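PDB 4GRX: aminotransferase from Paracoccus denitrificans, which probably transfers amino groups between amine donors and keto acids or aldehydes, using pyridoxal phosphate, as a class III omega-aminotransferase. Local coordinates for residues 118-128 with 305-316. Residues are numbered along the deposited sequence; the frame is centred on the assembly and turned at random.
Sequences FDNGRVFYTNS and PMGAVILGPDLA. With NA (sodium ion), chain E.
The Phe118 ring lies flat against Gly312, whose CA sits 3.5 Å from the ring centroid and 10° off the ring normal, a CH-pi contact. With CG anti to its carbonyl carbon (chi1 -47°), the ring swings over this glycine, CD2 reaching Ile310 CG2 at 4.0 Å while CB meets Pro313 CD. Were Phe118 an alanine, Gly312 would probably lose its aromatic cover and Ile310 CG2 its neighbour. On the same sheet face as Ile310, Val123 CG1 touches Ala308 CB, and Tyr125 CE1 meets Met306 CE at 3.9 Å; helix 103-115 covers this side. Strands 122-126 and 307-311 run antiparallel, their axes approaching to 4.5 Å, and three hydrogen-bonded pairs fix the register: Arg122 with Leu311, Phe124 with Val309, Thr126 with Gly307. Strand 122-126 is outermost within the chain, with 307-311 next to it and running against its neighbours, in the seven-stranded mixed sheet of this fold type I aminotransferase's large domain. Straightest is Val309 N to Phe124 O (2.9 Å, 171° at the hydrogen). Thr126 OG1 lies over the backbone of Gly307 (CA 3.1 Å) and donates to Ser128 O. At the polar edges, a water links Asn127 OD1 and Pro305 O, Arg122 NH2 salt-bridges Glu320 of the same chain, NH1 hydrogen-bonds to O of Glu24 of the second subunit, and Phe118 O binds sodium at 2.2 Å alongside carbonyls of Val113, Glu114 and Ser116.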
# COMPACT_ATOMS: atom_id res chain seq x y z
N PHE A 118 23.28 -6.30 -7.60
CA PHE A 118 23.87 -5.09 -8.19
C PHE A 118 25.11 -4.61 -7.42
O PHE A 118 25.16 -4.76 -6.19
CB PHE A 118 22.84 -3.95 -8.24
CG PHE A 118 21.49 -4.35 -8.79
CD1 PHE A 118 21.37 -4.94 -10.05
CD2 PHE A 118 20.34 -4.10 -8.05
CE1 PHE A 118 20.13 -5.30 -10.55
CE2 PHE A 118 19.09 -4.46 -8.55
CZ PHE A 118 18.99 -5.05 -9.80
N ASP A 119 26.08 -4.02 -8.12
CA ASP A 119 27.26 -3.46 -7.42
C ASP A 119 26.98 -2.22 -6.58
O ASP A 119 27.56 -2.04 -5.52
CB ASP A 119 28.44 -3.21 -8.37
CG ASP A 119 29.28 -4.45 -8.60
OD1 ASP A 119 28.80 -5.56 -8.28
OD2 ASP A 119 30.43 -4.31 -9.09
N ASN A 120 26.10 -1.36 -7.08
CA ASN A 120 25.59 -0.22 -6.33
C ASN A 120 24.17 0.05 -6.81
O ASN A 120 23.72 -0.57 -7.78
CB ASN A 120 26.48 1.01 -6.54
CG ASN A 120 26.53 1.44 -7.99
OD1 ASN A 120 25.59 2.04 -8.51
ND2 ASN A 120 27.63 1.13 -8.66
N GLY A 121 23.46 0.95 -6.14
CA GLY A 121 22.10 1.24 -6.53
C GLY A 121 21.35 2.14 -5.58
O GLY A 121 21.94 2.75 -4.70
N ARG A 122 20.04 2.24 -5.77
CA ARG A 122 19.18 3.04 -4.90
C ARG A 122 17.89 2.29 -4.54
O ARG A 122 17.44 1.39 -5.26
CB ARG A 122 18.88 4.42 -5.51
CG ARG A 122 20.09 5.36 -5.59
CD ARG A 122 19.66 6.82 -5.74
NE ARG A 122 20.77 7.69 -6.14
CZ ARG A 122 21.59 8.31 -5.29
NH1 ARG A 122 21.44 8.16 -3.98
NH2 ARG A 122 22.57 9.09 -5.75
N VAL A 123 17.31 2.68 -3.41
CA VAL A 123 16.18 1.98 -2.82
C VAL A 123 15.05 2.98 -2.50
O VAL A 123 15.29 4.02 -1.85
CB VAL A 123 16.62 1.24 -1.52
CG1 VAL A 123 15.54 0.31 -1.00
CG2 VAL A 123 17.92 0.47 -1.73
N PHE A 124 13.85 2.67 -2.98
CA PHE A 124 12.64 3.41 -2.59
C PHE A 124 11.65 2.47 -1.87
O PHE A 124 11.53 1.29 -2.23
CB PHE A 124 11.99 4.07 -3.80
CG PHE A 124 10.90 5.04 -3.45
CD1 PHE A 124 11.21 6.34 -3.01
CD2 PHE A 124 9.55 4.68 -3.56
CE1 PHE A 124 10.19 7.24 -2.69
CE2 PHE A 124 8.53 5.57 -3.24
CZ PHE A 124 8.86 6.86 -2.81
N TYR A 125 10.95 2.97 -0.85
CA TYR A 125 10.11 2.09 -0.02
C TYR A 125 8.60 2.23 -0.23
O TYR A 125 8.10 3.30 -0.59
CB TYR A 125 10.47 2.22 1.46
CG TYR A 125 11.87 1.74 1.80
CD1 TYR A 125 12.15 0.38 1.94
CD2 TYR A 125 12.91 2.65 1.99
CE1 TYR A 125 13.43 -0.06 2.24
CE2 TYR A 125 14.19 2.22 2.28
CZ TYR A 125 14.44 0.86 2.41
OH TYR A 125 15.71 0.42 2.71
N THR A 126 7.89 1.13 0.02
CA THR A 126 6.43 1.10 -0.02
C THR A 126 5.93 0.26 1.13
O THR A 126 6.72 -0.25 1.94
CB THR A 126 5.91 0.45 -1.32
OG1 THR A 126 6.38 -0.90 -1.39
CG2 THR A 126 6.40 1.20 -2.53
N ASN A 127 4.61 0.08 1.21
CA ASN A 127 4.05 -0.81 2.22
C ASN A 127 3.81 -2.21 1.69
O ASN A 127 4.04 -3.19 2.40
CB ASN A 127 2.77 -0.23 2.82
CG ASN A 127 3.00 1.12 3.48
OD1 ASN A 127 3.82 1.24 4.39
ND2 ASN A 127 2.31 2.14 3.00
N SER A 128 3.38 -2.31 0.43
CA SER A 128 3.04 -3.60 -0.16
C SER A 128 3.80 -3.84 -1.45
O SER A 128 4.38 -2.92 -2.02
CB SER A 128 1.55 -3.64 -0.45
OG SER A 128 1.21 -2.67 -1.42
N PRO A 305 4.35 -4.75 7.29
CA PRO A 305 4.12 -4.39 5.88
C PRO A 305 5.26 -3.57 5.25
O PRO A 305 5.46 -2.41 5.57
CB PRO A 305 2.81 -3.57 5.91
CG PRO A 305 2.24 -3.77 7.27
CD PRO A 305 3.40 -4.05 8.18
N MET A 306 6.00 -4.18 4.33
CA MET A 306 7.14 -3.51 3.73
C MET A 306 7.26 -3.89 2.27
O MET A 306 7.08 -5.05 1.91
CB MET A 306 8.41 -3.95 4.44
CG MET A 306 9.61 -3.05 4.23
SD MET A 306 9.74 -1.82 5.54
CE MET A 306 11.48 -1.46 5.36
N GLY A 307 7.59 -2.90 1.45
CA GLY A 307 7.97 -3.11 0.06
C GLY A 307 9.21 -2.31 -0.30
O GLY A 307 9.49 -1.27 0.29
N ALA A 308 9.96 -2.82 -1.27
CA ALA A 308 11.16 -2.13 -1.73
C ALA A 308 11.37 -2.27 -3.23
O ALA A 308 11.29 -3.37 -3.80
CB ALA A 308 12.39 -2.61 -0.99
N VAL A 309 11.64 -1.13 -3.85
CA VAL A 309 12.10 -1.07 -5.22
C VAL A 309 13.61 -0.84 -5.12
O VAL A 309 14.04 0.18 -4.53
CB VAL A 309 11.41 0.11 -5.95
CG1 VAL A 309 12.05 0.40 -7.30
CG2 VAL A 309 9.93 -0.19 -6.11
N ILE A 310 14.40 -1.79 -5.64
CA ILE A 310 15.87 -1.66 -5.72
C ILE A 310 16.37 -1.44 -7.16
O ILE A 310 16.46 -2.38 -7.95
CB ILE A 310 16.60 -2.90 -5.17
CG1 ILE A 310 16.03 -3.33 -3.81
CG2 ILE A 310 18.10 -2.61 -5.05
CD1 ILE A 310 16.57 -4.66 -3.33
N LEU A 311 16.70 -0.20 -7.49
CA LEU A 311 17.22 0.11 -8.83
C LEU A 311 18.69 -0.29 -8.98
O LEU A 311 19.53 0.11 -8.16
CB LEU A 311 17.05 1.60 -9.13
CG LEU A 311 15.65 2.20 -9.04
CD1 LEU A 311 15.73 3.72 -9.03
CD2 LEU A 311 14.76 1.71 -10.17
N GLY A 312 19.01 -1.06 -10.02
CA GLY A 312 20.40 -1.35 -10.41
C GLY A 312 21.12 -0.08 -10.84
O GLY A 312 20.47 0.96 -11.05
N PRO A 313 22.45 -0.14 -11.03
CA PRO A 313 23.24 1.08 -11.31
C PRO A 313 22.71 1.96 -12.47
O PRO A 313 22.61 3.18 -12.31
CB PRO A 313 24.64 0.54 -11.65
CG PRO A 313 24.69 -0.82 -11.04
CD PRO A 313 23.28 -1.36 -11.04
N ASP A 314 22.39 1.36 -13.60
CA ASP A 314 22.03 2.17 -14.76
C ASP A 314 20.74 2.99 -14.50
O ASP A 314 20.72 4.21 -14.70
CB ASP A 314 21.94 1.31 -16.02
CG ASP A 314 21.56 2.11 -17.24
OD1 ASP A 314 22.32 3.03 -17.63
OD2 ASP A 314 20.50 1.82 -17.82
N LEU A 315 19.69 2.32 -14.03
CA LEU A 315 18.46 3.03 -13.67
C LEU A 315 18.66 4.02 -12.50
O LEU A 315 18.09 5.11 -12.51
CB LEU A 315 17.32 2.06 -13.39
CG LEU A 315 16.78 1.26 -14.58
CD1 LEU A 315 15.67 0.34 -14.10
CD2 LEU A 315 16.27 2.17 -15.68
N ALA A 316 19.47 3.64 -11.51
CA ALA A 316 19.81 4.54 -10.41
C ALA A 316 20.39 5.85 -10.93
O ALA A 316 19.90 6.91 -10.58
CB ALA A 316 20.77 3.88 -9.43
NA NA E . 25.10 -5.96 -4.28
O HOH W 1 6.26 0.34 5.82
O HOH W 2 26.25 -7.84 -4.62